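Local coordinates for protein 2-dehydropantoate 2-reductase, putative (Enterococcus faecalis, PDB 2EW2) that probably catalyses the NADPH-dependent reduction of 2-dehydropantoate (ketopantoate) to (R)-pantoate, a step on the way to pantothenate, at residues Gly112-Glu118 against Arg287-Lys291; Lys123-Val128 against Glu154-Pro158; Arg185-Arg190 against Glu236-Asp241; Glu228-Val232 against Val294-Cys299. One frame throughout, in Å; residues are numbered along the deposited sequence.

Interaction 1: Gly112-Glu118 against Arg287-Lys291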
loop_
_atom_site.group_PDB
_atom_site.type_symbol
_atom_site.label_atom_id
_atom_site.label_comp_id
_atom_site.label_asym_id
_atom_site.label_seq_id
_atom_site.Cartn_x
_atom_site.Cartn_y
_atom_site.Cartn_z
ATOM N N GLY B 112 0.046 -17.377 13.018
ATOM C CA GLY B 112 1.441 -17.179 13.437
ATOM C C GLY B 112 1.785 -17.184 14.923
ATOM O O GLY B 112 2.891 -16.832 15.296
ATOM N N HIS B 113 0.844 -17.590 15.768
ATOM C CA HIS B 113 1.058 -17.569 17.220
ATOM C C HIS B 113 2.123 -18.534 17.692
ATOM O O HIS B 113 2.760 -18.299 18.729
ATOM C CB HIS B 113 -0.257 -17.808 17.959
ATOM C CG HIS B 113 -1.351 -16.900 17.505
ATOM N ND1 HIS B 113 -1.238 -15.529 17.552
ATOM C CD2 HIS B 113 -2.577 -17.163 16.992
ATOM C CE1 HIS B 113 -2.350 -14.985 17.092
ATOM N NE2 HIS B 113 -3.178 -15.956 16.745
ATOM N N GLU B 114 2.339 -19.598 16.919
ATOM C CA GLU B 114 3.448 -20.527 17.163
ATOM C C GLU B 114 4.804 -19.816 17.262
ATOM O O GLU B 114 5.701 -20.288 17.952
ATOM C CB GLU B 114 3.497 -21.639 16.088
ATOM C CG GLU B 114 3.683 -21.160 14.627
ATOM C CD GLU B 114 2.387 -20.700 13.946
ATOM O OE1 GLU B 114 1.313 -20.698 14.595
ATOM O OE2 GLU B 114 2.435 -20.324 12.747
ATOM N N ASP B 115 4.950 -18.674 16.589
ATOM C CA ASP B 115 6.222 -17.960 16.599
ATOM C C ASP B 115 6.475 -17.296 17.948
ATOM O O ASP B 115 7.605 -17.163 18.366
ATOM C CB ASP B 115 6.286 -16.940 15.463
ATOM C CG ASP B 115 6.152 -17.592 14.079
ATOM O OD1 ASP B 115 6.503 -18.791 13.939
ATOM O OD2 ASP B 115 5.693 -16.915 13.133
ATOM N N VAL B 116 5.415 -16.890 18.635
ATOM C CA VAL B 116 5.560 -16.394 20.004
ATOM C C VAL B 116 5.766 -17.582 20.950
ATOM O O VAL B 116 6.671 -17.572 21.794
ATOM C CB VAL B 116 4.319 -15.562 20.448
ATOM C CG1 VAL B 116 4.241 -15.464 21.963
ATOM C CG2 VAL B 116 4.349 -14.162 19.839
ATOM N N LEU B 117 4.918 -18.602 20.800
ATOM C CA LEU B 117 4.895 -19.751 21.706
ATOM C C LEU B 117 6.235 -20.475 21.724
ATOM O O LEU B 117 6.697 -20.886 22.792
ATOM C CB LEU B 117 3.728 -20.716 21.371
ATOM C CG LEU B 117 2.307 -20.156 21.561
ATOM C CD1 LEU B 117 1.219 -21.099 21.036
ATOM C CD2 LEU B 117 2.054 -19.804 23.031
ATOM N N GLU B 118 6.874 -20.594 20.562
ATOM C CA GLU B 118 8.131 -21.347 20.456
ATOM C C GLU B 118 9.304 -20.718 21.230
ATOM O O GLU B 118 10.322 -21.366 21.455
ATOM C CB GLU B 118 8.497 -21.663 18.994
ATOM C CG GLU B 118 9.182 -20.532 18.241
ATOM C CD GLU B 118 9.421 -20.857 16.761
ATOM O OE1 GLU B 118 9.539 -22.069 16.421
ATOM O OE2 GLU B 118 9.493 -19.896 15.935
ATOM N N ARG B 287 6.158 -10.765 8.972
ATOM C CA ARG B 287 7.165 -11.279 9.936
ATOM C C ARG B 287 7.771 -12.617 9.468
ATOM O O ARG B 287 8.996 -12.777 9.419
ATOM C CB ARG B 287 6.565 -11.404 11.344
ATOM C CG ARG B 287 7.576 -11.766 12.433
ATOM C CD ARG B 287 6.903 -12.111 13.769
ATOM N NE ARG B 287 6.041 -13.295 13.660
ATOM C CZ ARG B 287 4.713 -13.271 13.744
ATOM N NH1 ARG B 287 4.020 -14.402 13.624
ATOM N NH2 ARG B 287 4.074 -12.121 13.954
ATOM N N LYS B 288 6.921 -13.564 9.090
ATOM C CA LYS B 288 7.411 -14.869 8.610
ATOM C C LYS B 288 8.235 -14.748 7.339
ATOM O O LYS B 288 9.290 -15.363 7.230
ATOM C CB LYS B 288 6.251 -15.831 8.363
ATOM C CG LYS B 288 5.549 -16.317 9.632
ATOM C CD LYS B 288 4.313 -17.166 9.260
ATOM C CE LYS B 288 3.659 -17.765 10.528
ATOM N NZ LYS B 288 4.500 -18.841 11.190
ATOM N N GLY B 289 7.743 -13.967 6.368
ATOM C CA GLY B 289 8.482 -13.720 5.138
ATOM C C GLY B 289 9.897 -13.198 5.368
ATOM O O GLY B 289 10.826 -13.588 4.677
ATOM N N GLN B 290 10.058 -12.306 6.333
ATOM C CA GLN B 290 11.365 -11.757 6.649
ATOM C C GLN B 290 12.292 -12.864 7.133
ATOM O O GLN B 290 13.463 -12.894 6.783
ATOM C CB GLN B 290 11.247 -10.667 7.722
ATOM C CG GLN B 290 10.611 -9.362 7.209
ATOM C CD GLN B 290 11.378 -8.788 6.026
ATOM O OE1 GLN B 290 12.520 -8.357 6.175
ATOM N NE2 GLN B 290 10.762 -8.790 4.850
ATOM N N LYS B 291 11.772 -13.782 7.935
ATOM C CA LYS B 291 12.644 -14.822 8.463
ATOM C C LYS B 291 12.895 -15.940 7.457
ATOM O O LYS B 291 13.919 -16.618 7.526
ATOM C CB LYS B 291 12.186 -15.301 9.840
ATOM C CG LYS B 291 10.954 -16.118 9.892
ATOM C CD LYS B 291 10.948 -16.962 11.191
ATOM C CE LYS B 291 9.606 -17.692 11.357
ATOM N NZ LYS B 291 9.505 -18.505 12.603
HETATM O O HOH W 1 7.476 -15.228 12.431
#
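Asp115 faces three basic side chains at once. Its OD2 lies 3.0 Å from Lys288 NZ and 3.1 Å from Arg287 NH1; the latter hydrogen bond is nearly straight, 173° at the hydrogen, and meets the guanidinium at its edge. Its OD1 takes a weak bond from Lys291 NZ at 3.3 Å. Lys288 NZ also reaches Glu114 OE2 at 3.0 Å and forms a further salt bridge with Glu236, so this buried ammonium is shared among three carboxylates. At the margin, Lys291 NZ and Glu118 OE2 make a long ion pair of 3.6 Å. A water joins Asp115 OD2 (2.6 Å) to Arg287 NE (2.7 Å), giving that pair a second, indirect link. Close packing is seen at Gly112, whose CA rests 3.7 Å from Lys288 CE. An ideal CB there would come within 2.7 Å of Arg287 NH1, and phi is 86°; both favour glycine. The six charged residues form one salt-bridge network between the Rossmann-type N-terminal domain and the helical C-terminal domain. Behind it, Leu117 packs on Val104 and Cys106 of strand 103-106 and on Phe91 of helix 84-94, while the basic residues project from helix 282-292.

Interaction 2: Lys123-Val128 against Glu154-Pro158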
loop_
_atom_site.group_PDB
_atom_site.type_symbol
_atom_site.label_atom_id
_atom_site.label_comp_id
_atom_site.label_asym_id
_atom_site.label_seq_id
_atom_site.Cartn_x
_atom_site.Cartn_y
_atom_site.Cartn_z
ATOM N N LYS B 123 9.442 -26.024 20.114
ATOM C CA LYS B 123 8.668 -25.942 18.856
ATOM C C LYS B 123 8.004 -27.266 18.471
ATOM O O LYS B 123 6.939 -27.274 17.850
ATOM C CB LYS B 123 9.542 -25.409 17.702
ATOM C CG LYS B 123 8.778 -25.064 16.405
ATOM C CD LYS B 123 9.726 -24.620 15.260
ATOM C CE LYS B 123 8.956 -23.916 14.125
ATOM N NZ LYS B 123 9.845 -23.200 13.162
ATOM N N GLU B 124 8.617 -28.381 18.873
ATOM C CA GLU B 124 8.094 -29.722 18.560
ATOM C C GLU B 124 6.799 -30.051 19.310
ATOM O O GLU B 124 6.068 -30.988 18.937
ATOM C CB GLU B 124 9.151 -30.788 18.914
ATOM C CG GLU B 124 10.445 -30.718 18.101
ATOM C CD GLU B 124 11.470 -29.754 18.670
ATOM O OE1 GLU B 124 11.278 -29.227 19.798
ATOM O OE2 GLU B 124 12.481 -29.529 17.974
ATOM N N ASN B 125 6.541 -29.280 20.367
ATOM C CA ASN B 125 5.454 -29.544 21.312
ATOM C C ASN B 125 4.283 -28.593 21.133
ATOM O O ASN B 125 3.462 -28.437 22.025
ATOM C CB ASN B 125 5.950 -29.402 22.773
ATOM C CG ASN B 125 7.038 -30.397 23.153
ATOM O OD1 ASN B 125 7.502 -31.188 22.330
ATOM N ND2 ASN B 125 7.474 -30.331 24.419
ATOM N N ILE B 126 4.202 -27.937 19.985
ATOM C CA ILE B 126 3.111 -27.007 19.756
ATOM C C ILE B 126 2.002 -27.635 18.915
ATOM O O ILE B 126 2.252 -28.151 17.810
ATOM C CB ILE B 126 3.618 -25.687 19.114
ATOM C CG1 ILE B 126 4.669 -25.032 20.031
ATOM C CG2 ILE B 126 2.430 -24.716 18.866
ATOM C CD1 ILE B 126 5.401 -23.896 19.354
ATOM N N LEU B 127 0.787 -27.571 19.450
ATOM C CA LEU B 127 -0.425 -28.031 18.752
ATOM C C LEU B 127 -1.298 -26.829 18.444
ATOM O O LEU B 127 -1.292 -25.836 19.189
ATOM C CB LEU B 127 -1.236 -28.993 19.639
ATOM C CG LEU B 127 -0.497 -30.049 20.478
ATOM C CD1 LEU B 127 -1.452 -30.849 21.382
ATOM C CD2 LEU B 127 0.290 -30.964 19.588
ATOM N N VAL B 128 -2.077 -26.916 17.376
ATOM C CA VAL B 128 -3.007 -25.828 17.065
ATOM C C VAL B 128 -4.410 -26.406 16.993
ATOM O O VAL B 128 -4.594 -27.533 16.551
ATOM C CB VAL B 128 -2.577 -25.081 15.763
ATOM C CG1 VAL B 128 -2.477 -26.033 14.569
ATOM C CG2 VAL B 128 -3.481 -23.916 15.470
ATOM N N GLU B 154 -4.351 -30.252 15.739
ATOM C CA GLU B 154 -3.303 -30.783 14.883
ATOM C C GLU B 154 -1.966 -30.391 15.500
ATOM O O GLU B 154 -1.816 -29.272 15.947
ATOM C CB GLU B 154 -3.423 -30.178 13.465
ATOM C CG GLU B 154 -2.445 -30.784 12.490
ATOM C CD GLU B 154 -2.537 -30.266 11.060
ATOM O OE1 GLU B 154 -3.289 -29.305 10.749
ATOM O OE2 GLU B 154 -1.818 -30.858 10.222
ATOM N N ASN B 155 -1.018 -31.326 15.553
ATOM C CA ASN B 155 0.384 -31.011 15.878
ATOM C C ASN B 155 1.012 -30.266 14.715
ATOM O O ASN B 155 0.777 -30.611 13.555
ATOM C CB ASN B 155 1.207 -32.283 16.134
ATOM C CG ASN B 155 1.050 -33.311 15.027
ATOM O OD1 ASN B 155 2.021 -33.709 14.377
ATOM N ND2 ASN B 155 -0.183 -33.740 14.800
ATOM N N ILE B 156 1.813 -29.257 15.026
ATOM C CA ILE B 156 2.505 -28.508 13.993
ATOM C C ILE B 156 3.740 -29.251 13.502
ATOM O O ILE B 156 4.049 -29.211 12.313
ATOM C CB ILE B 156 2.889 -27.095 14.491
ATOM C CG1 ILE B 156 1.604 -26.304 14.784
ATOM C CG2 ILE B 156 3.820 -26.390 13.463
ATOM C CD1 ILE B 156 1.838 -24.871 15.245
ATOM N N ASP B 157 4.432 -29.918 14.425
ATOM C CA ASP B 157 5.672 -30.648 14.147
ATOM C C ASP B 157 5.365 -32.154 14.093
ATOM O O ASP B 157 4.611 -32.645 14.923
ATOM C CB ASP B 157 6.675 -30.360 15.272
ATOM C CG ASP B 157 8.046 -30.934 14.998
ATOM O OD1 ASP B 157 8.230 -32.158 15.202
ATOM O OD2 ASP B 157 8.948 -30.160 14.597
ATOM N N PRO B 158 5.953 -32.889 13.132
ATOM C CA PRO B 158 5.585 -34.316 13.010
ATOM C C PRO B 158 5.845 -35.160 14.259
ATOM O O PRO B 158 5.156 -36.164 14.463
ATOM C CB PRO B 158 6.421 -34.798 11.814
ATOM C CG PRO B 158 7.539 -33.821 11.711
ATOM C CD PRO B 158 6.940 -32.503 12.102
HETATM O O HOH W 2 3.845 -30.345 17.332
#
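This is an antiparallel strand pairing within the large mixed sheet of the Rossmann-type domain, where strand 126-131 lies between strands 103-106 and 151-155. Val128 and Glu154 form a hydrogen-bonded pair, CA to CA 5.4 Å: Val128 N to Glu154 O and Glu154 N to Val128 O are both 2.8 Å, with angles at the hydrogen of 171° and 143°. Leu127 and Asn155 are the adjacent non-hydrogen-bonded pair, drawn in to 4.2 Å between CA atoms, and Leu127 CA makes a CA-H...O contact of 3.4 Å with Glu154 O. Ile156 N to Ile126 O, 3.0 Å and 169°, continues the bonding past the end of strand 151-155. Beyond it a water joins the backbones: it lies 2.8 Å from both Glu124 O and Ile126 O, placed to donate to them, and accepts from Asp157 N at 3.0 Å. Ile156 packs its CD1 on Ile126 CG2 (3.7 Å) and its CG1 on Val128 CG1 (4.1 Å). On the face carrying Leu127, Leu127 CD2 touches Asn155 CB at 3.8 Å, and helix 161-173 covers both residues; on the face carrying Val128 lies helix 184-195, where the Glu154 carboxylate bonds Arg185 N. The direct polar links between the two segments are thus main chain to main chain, so they set the register largely independently of side-chain identity, while the aliphatic contacts supply the packing.

Interaction 3: Arg185-Arg190 against Glu236-Asp241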
loop_
_atom_site.group_PDB
_atom_site.type_symbol
_atom_site.label_atom_id
_atom_site.label_comp_id
_atom_site.label_asym_id
_atom_site.label_seq_id
_atom_site.Cartn_x
_atom_site.Cartn_y
_atom_site.Cartn_z
ATOM N N ARG B 185 -4.266 -26.432 10.276
ATOM C CA ARG B 185 -3.278 -25.432 9.860
ATOM C C ARG B 185 -3.679 -24.815 8.523
ATOM O O ARG B 185 -3.632 -23.610 8.381
ATOM C CB ARG B 185 -1.873 -26.050 9.812
ATOM C CG ARG B 185 -1.380 -26.456 11.220
ATOM C CD ARG B 185 -0.044 -27.191 11.215
ATOM N NE ARG B 185 0.979 -26.384 10.566
ATOM C CZ ARG B 185 1.783 -26.828 9.607
ATOM N NH1 ARG B 185 1.739 -28.107 9.250
ATOM N NH2 ARG B 185 2.667 -26.005 9.043
ATOM N N TYR B 186 -4.118 -25.654 7.581
ATOM C CA TYR B 186 -4.603 -25.195 6.276
ATOM C C TYR B 186 -5.787 -24.232 6.406
ATOM O O TYR B 186 -5.799 -23.161 5.784
ATOM C CB TYR B 186 -4.957 -26.387 5.351
ATOM C CG TYR B 186 -5.315 -25.935 3.948
ATOM C CD1 TYR B 186 -4.356 -25.893 2.948
ATOM C CD2 TYR B 186 -6.610 -25.490 3.644
ATOM C CE1 TYR B 186 -4.676 -25.444 1.660
ATOM C CE2 TYR B 186 -6.938 -25.035 2.363
ATOM C CZ TYR B 186 -5.972 -25.005 1.377
ATOM O OH TYR B 186 -6.304 -24.543 0.097
ATOM N N SER B 187 -6.779 -24.589 7.228
ATOM C CA SER B 187 -7.958 -23.745 7.367
ATOM C C SER B 187 -7.620 -22.392 7.989
ATOM O O SER B 187 -8.177 -21.363 7.591
ATOM C CB SER B 187 -9.058 -24.453 8.164
ATOM O OG SER B 187 -8.771 -24.360 9.538
ATOM N N ILE B 188 -6.705 -22.396 8.955
ATOM C CA ILE B 188 -6.225 -21.159 9.560
ATOM C C ILE B 188 -5.514 -20.235 8.547
ATOM O O ILE B 188 -5.735 -19.007 8.538
ATOM C CB ILE B 188 -5.333 -21.471 10.785
ATOM C CG1 ILE B 188 -6.200 -22.015 11.929
ATOM C CG2 ILE B 188 -4.462 -20.251 11.200
ATOM C CD1 ILE B 188 -5.406 -22.718 13.006
ATOM N N TRP B 189 -4.667 -20.824 7.714
ATOM C CA TRP B 189 -3.977 -20.084 6.653
ATOM C C TRP B 189 -4.962 -19.559 5.614
ATOM O O TRP B 189 -4.857 -18.409 5.182
ATOM C CB TRP B 189 -2.950 -20.971 5.959
ATOM C CG TRP B 189 -1.580 -20.890 6.544
ATOM C CD1 TRP B 189 -0.957 -21.825 7.349
ATOM C CD2 TRP B 189 -0.653 -19.814 6.383
ATOM N NE1 TRP B 189 0.306 -21.387 7.686
ATOM C CE2 TRP B 189 0.523 -20.161 7.100
ATOM C CE3 TRP B 189 -0.696 -18.585 5.691
ATOM C CZ2 TRP B 189 1.650 -19.322 7.147
ATOM C CZ3 TRP B 189 0.434 -17.744 5.744
ATOM C CH2 TRP B 189 1.589 -18.123 6.472
ATOM N N ARG B 190 -5.894 -20.416 5.196
ATOM C CA ARG B 190 -6.924 -20.022 4.235
ATOM C C ARG B 190 -7.793 -18.877 4.755
ATOM O O ARG B 190 -8.123 -17.945 4.006
ATOM C CB ARG B 190 -7.783 -21.214 3.818
ATOM C CG ARG B 190 -8.898 -20.826 2.843
ATOM C CD ARG B 190 -9.632 -22.053 2.366
ATOM N NE ARG B 190 -10.853 -21.759 1.625
ATOM C CZ ARG B 190 -11.988 -21.317 2.176
ATOM N NH1 ARG B 190 -12.065 -21.051 3.478
ATOM N NH2 ARG B 190 -13.052 -21.123 1.417
ATOM N N GLU B 236 6.195 -23.442 5.209
ATOM C CA GLU B 236 5.748 -24.193 6.377
ATOM C C GLU B 236 4.951 -25.422 5.933
ATOM O O GLU B 236 4.231 -26.023 6.725
ATOM C CB GLU B 236 4.895 -23.280 7.261
ATOM C CG GLU B 236 5.679 -22.051 7.758
ATOM C CD GLU B 236 4.947 -21.246 8.822
ATOM O OE1 GLU B 236 3.738 -21.473 9.009
ATOM O OE2 GLU B 236 5.596 -20.386 9.479
ATOM N N ALA B 237 5.058 -25.763 4.646
ATOM C CA ALA B 237 4.499 -27.008 4.135
ATOM C C ALA B 237 2.981 -26.979 4.146
ATOM O O ALA B 237 2.321 -27.992 4.413
ATOM C CB ALA B 237 5.039 -28.220 4.941
ATOM N N ILE B 238 2.430 -25.802 3.844
ATOM C CA ILE B 238 0.997 -25.633 3.676
ATOM C C ILE B 238 0.831 -25.080 2.246
ATOM O O ILE B 238 1.477 -24.101 1.878
ATOM C CB ILE B 238 0.399 -24.678 4.742
ATOM C CG1 ILE B 238 0.480 -25.294 6.158
ATOM C CG2 ILE B 238 -1.058 -24.324 4.410
ATOM C CD1 ILE B 238 -0.349 -26.634 6.351
ATOM N N TYR B 239 -0.002 -25.745 1.450
ATOM C CA TYR B 239 -0.069 -25.484 0.009
ATOM C C TYR B 239 -1.442 -24.932 -0.340
ATOM O O TYR B 239 -2.379 -25.688 -0.596
ATOM C CB TYR B 239 0.283 -26.762 -0.785
ATOM C CG TYR B 239 1.573 -27.362 -0.276
ATOM C CD1 TYR B 239 1.566 -28.485 0.549
ATOM C CD2 TYR B 239 2.792 -26.762 -0.556
ATOM C CE1 TYR B 239 2.765 -29.014 1.063
ATOM C CE2 TYR B 239 3.982 -27.277 -0.049
ATOM C CZ TYR B 239 3.952 -28.398 0.758
ATOM O OH TYR B 239 5.128 -28.894 1.250
ATOM N N LEU B 240 -1.559 -23.608 -0.315
ATOM C CA LEU B 240 -2.851 -22.957 -0.490
ATOM C C LEU B 240 -3.332 -23.082 -1.928
ATOM O O LEU B 240 -2.566 -22.897 -2.877
ATOM C CB LEU B 240 -2.797 -21.474 -0.089
ATOM C CG LEU B 240 -2.686 -21.052 1.381
ATOM C CD1 LEU B 240 -2.719 -19.521 1.485
ATOM C CD2 LEU B 240 -3.787 -21.688 2.244
ATOM N N ASP B 241 -4.610 -23.398 -2.076
ATOM C CA ASP B 241 -5.238 -23.389 -3.387
ATOM C C ASP B 241 -5.635 -21.938 -3.717
ATOM O O ASP B 241 -6.663 -21.425 -3.255
ATOM C CB ASP B 241 -6.431 -24.340 -3.411
ATOM C CG ASP B 241 -7.016 -24.514 -4.801
ATOM O OD1 ASP B 241 -6.730 -23.708 -5.710
ATOM O OD2 ASP B 241 -7.800 -25.463 -4.977
HETATM O O HOH W 3 1.908 -23.336 9.024
HETATM O O HOH W 4 2.502 -29.512 6.744
#
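Ile238, Tyr186 and Trp189 have the most surface covered here. Ile238 points at helix 184-195 and inserts between aromatic side chains one helical turn apart: its CG2 is 3.9 Å from Tyr186 CD1 and 3.9 Å from Trp189 CD1. Its CG1 lies over a face of the Arg185 guanidinium, 3.7 Å from Arg185 NH2. Tyr186 reaches farther along the loop. Leu240 CD2 sits above its ring, 4.2 Å from the centroid and 24° off the normal, a CH-pi contact, and Tyr186 OH accepts a hydrogen bond from Asp241 N at 3.0 Å and 166°. The 236-241 segment carries the chain from helix 218-235 to helix 242-252. A Schellman motif ends the first helix, with Ala237 at C-prime (phi 69°), and Asp241 is the N-cap of the second, its OD1 bonding Glu244 N. Between these two ends the loop packs against helix 184-195 in the C-terminal helical domain. Trp189 packs its CB on Leu240 CD2 (3.9 Å), while the indole NE1 donates to a water at 2.9 Å. That water also accepts from Arg185 NH2 (2.8 Å) and donates to Glu236 OE1 (2.6 Å); Glu236 OE2 bonds Tyr292 and pairs with Lys288. Arg185 NH2 also binds Glu236 O directly at 2.8 Å, and a second water links Arg185 NH1 (3.0 Å) to Ala237 O (2.8 Å).

Interaction 4: Glu228-Val232 against Val294-Cys299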
loop_
_atom_site.group_PDB
_atom_site.type_symbol
_atom_site.label_atom_id
_atom_site.label_comp_id
_atom_site.label_asym_id
_atom_site.label_seq_id
_atom_site.Cartn_x
_atom_site.Cartn_y
_atom_site.Cartn_z
ATOM N N GLU B 228 1.360 -13.829 -1.811
ATOM C CA GLU B 228 2.255 -13.617 -0.667
ATOM C C GLU B 228 1.934 -14.557 0.490
ATOM O O GLU B 228 2.855 -15.180 1.054
ATOM C CB GLU B 228 2.236 -12.160 -0.206
ATOM C CG GLU B 228 2.845 -11.191 -1.222
ATOM C CD GLU B 228 2.830 -9.751 -0.767
ATOM O OE1 GLU B 228 2.455 -9.472 0.395
ATOM O OE2 GLU B 228 3.221 -8.883 -1.579
ATOM N N PHE B 229 0.650 -14.663 0.847
ATOM C CA PHE B 229 0.210 -15.679 1.819
ATOM C C PHE B 229 0.677 -17.078 1.425
ATOM O O PHE B 229 1.277 -17.783 2.241
ATOM C CB PHE B 229 -1.316 -15.668 2.035
ATOM C CG PHE B 229 -1.780 -14.600 2.981
ATOM C CD1 PHE B 229 -1.835 -13.268 2.578
ATOM C CD2 PHE B 229 -2.166 -14.923 4.269
ATOM C CE1 PHE B 229 -2.265 -12.278 3.471
ATOM C CE2 PHE B 229 -2.587 -13.949 5.164
ATOM C CZ PHE B 229 -2.630 -12.615 4.758
ATOM N N ALA B 230 0.402 -17.470 0.187
ATOM C CA ALA B 230 0.788 -18.792 -0.333
ATOM C C ALA B 230 2.293 -19.044 -0.368
ATOM O O ALA B 230 2.747 -20.147 -0.027
ATOM C CB ALA B 230 0.190 -19.027 -1.709
ATOM N N ALA B 231 3.068 -18.037 -0.775
ATOM C CA ALA B 231 4.526 -18.158 -0.823
ATOM C C ALA B 231 5.142 -18.486 0.542
ATOM O O ALA B 231 6.033 -19.341 0.626
ATOM C CB ALA B 231 5.172 -16.899 -1.418
ATOM N N VAL B 232 4.651 -17.820 1.591
ATOM C CA VAL B 232 5.108 -18.029 2.956
ATOM C C VAL B 232 4.551 -19.348 3.560
ATOM O O VAL B 232 5.300 -20.121 4.199
ATOM C CB VAL B 232 4.731 -16.815 3.847
ATOM C CG1 VAL B 232 5.050 -17.071 5.283
ATOM C CG2 VAL B 232 5.406 -15.529 3.342
ATOM N N VAL B 294 11.371 -14.448 2.074
ATOM C CA VAL B 294 10.287 -14.371 1.096
ATOM C C VAL B 294 9.757 -12.951 1.096
ATOM O O VAL B 294 9.387 -12.421 2.145
ATOM C CB VAL B 294 9.119 -15.333 1.468
ATOM C CG1 VAL B 294 7.926 -15.144 0.520
ATOM C CG2 VAL B 294 9.595 -16.784 1.454
ATOM N N ALA B 295 9.729 -12.339 -0.079
ATOM C CA ALA B 295 9.221 -10.983 -0.224
ATOM C C ALA B 295 7.715 -10.969 0.022
ATOM O O ALA B 295 7.007 -11.776 -0.525
ATOM C CB ALA B 295 9.561 -10.439 -1.613
ATOM N N THR B 296 7.245 -10.072 0.885
ATOM C CA THR B 296 5.804 -9.895 1.108
ATOM C C THR B 296 5.475 -8.385 1.123
ATOM O O THR B 296 4.944 -7.866 2.101
ATOM C CB THR B 296 5.354 -10.534 2.441
ATOM O OG1 THR B 296 6.031 -9.878 3.513
ATOM C CG2 THR B 296 5.686 -12.031 2.486
ATOM N N PRO B 297 5.807 -7.668 0.032
ATOM C CA PRO B 297 5.680 -6.209 0.075
ATOM C C PRO B 297 4.241 -5.664 0.166
ATOM O O PRO B 297 4.022 -4.650 0.823
ATOM C CB PRO B 297 6.337 -5.782 -1.247
ATOM C CG PRO B 297 6.085 -6.968 -2.161
ATOM C CD PRO B 297 6.328 -8.128 -1.271
ATOM N N PHE B 298 3.272 -6.295 -0.493
ATOM C CA PHE B 298 1.878 -5.819 -0.354
ATOM C C PHE B 298 1.397 -5.980 1.091
ATOM O O PHE B 298 0.765 -5.077 1.641
ATOM C CB PHE B 298 0.933 -6.511 -1.334
ATOM C CG PHE B 298 0.959 -5.932 -2.735
ATOM C CD1 PHE B 298 2.164 -5.558 -3.343
ATOM C CD2 PHE B 298 -0.234 -5.769 -3.452
ATOM C CE1 PHE B 298 2.173 -5.039 -4.671
ATOM C CE2 PHE B 298 -0.230 -5.246 -4.772
ATOM C CZ PHE B 298 0.970 -4.891 -5.368
ATOM N N CYS B 299 1.725 -7.105 1.715
ATOM C CA CYS B 299 1.411 -7.283 3.156
ATOM C C CYS B 299 2.062 -6.220 4.001
ATOM O O CYS B 299 1.432 -5.681 4.897
ATOM C CB CYS B 299 1.820 -8.683 3.679
ATOM S SG CYS B 299 0.695 -9.966 3.147
#
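The start of helix 297-313 is held by a side chain from another helix: the Glu228 carboxylate of helix 218-235 accepts from two backbone amides of that first turn. Glu228 OE2 accepts from Phe298 N at 2.8 Å (151° at the hydrogen), and Glu228 OE1 from Cys299 N, also at 2.8 Å (159°). Thr296 holds the N-cap position, but its own side chain makes no capping bond. A turn further along helix 218-235 the contact becomes apolar: Val294 CG1 lies 3.8 Å from both Ala231 CB and Val232 CG2, and Val232 CG2 is 3.6 Å from Thr296 CG2. Separately, Cys299 SG approaches Phe229 CE1 at 3.8 Å and stands 4.7 Å from the ring centroid, 51° off its normal: an oblique sulfur-aromatic contact. Across the dimer, Pro297 packs on Pro297 of the second subunit and Phe298 on its Met301. Although the glutamate is buried, an amide donor on each oxygen and the positive end of the helix dipole are consistent with a deprotonated carboxylate.

From the N terminus, 112-118 comes first and pairs with 287-291, so interaction 1 closes a long loop that contains interactions 2 and 3 whole. Interaction 2 closes a short, strand-rich loop within the Rossmann-type sheet before interaction 3 opens. Interaction 3 then closes a mostly helical loop; interaction 4 begins inside it, at 228-232, and ends at 294-299, beyond 287-291, thus crossing both interaction 3 and interaction 1. Interactions 3 and 4 lie within the C-terminal helical domain, whereas interaction 1 spans the two domains. Direct junctions include Lys288 with Glu236, Glu154 with Arg185, and Trp189 against Val232; interactions 2 and 4 stay about 11 Å apart at their nearest atoms.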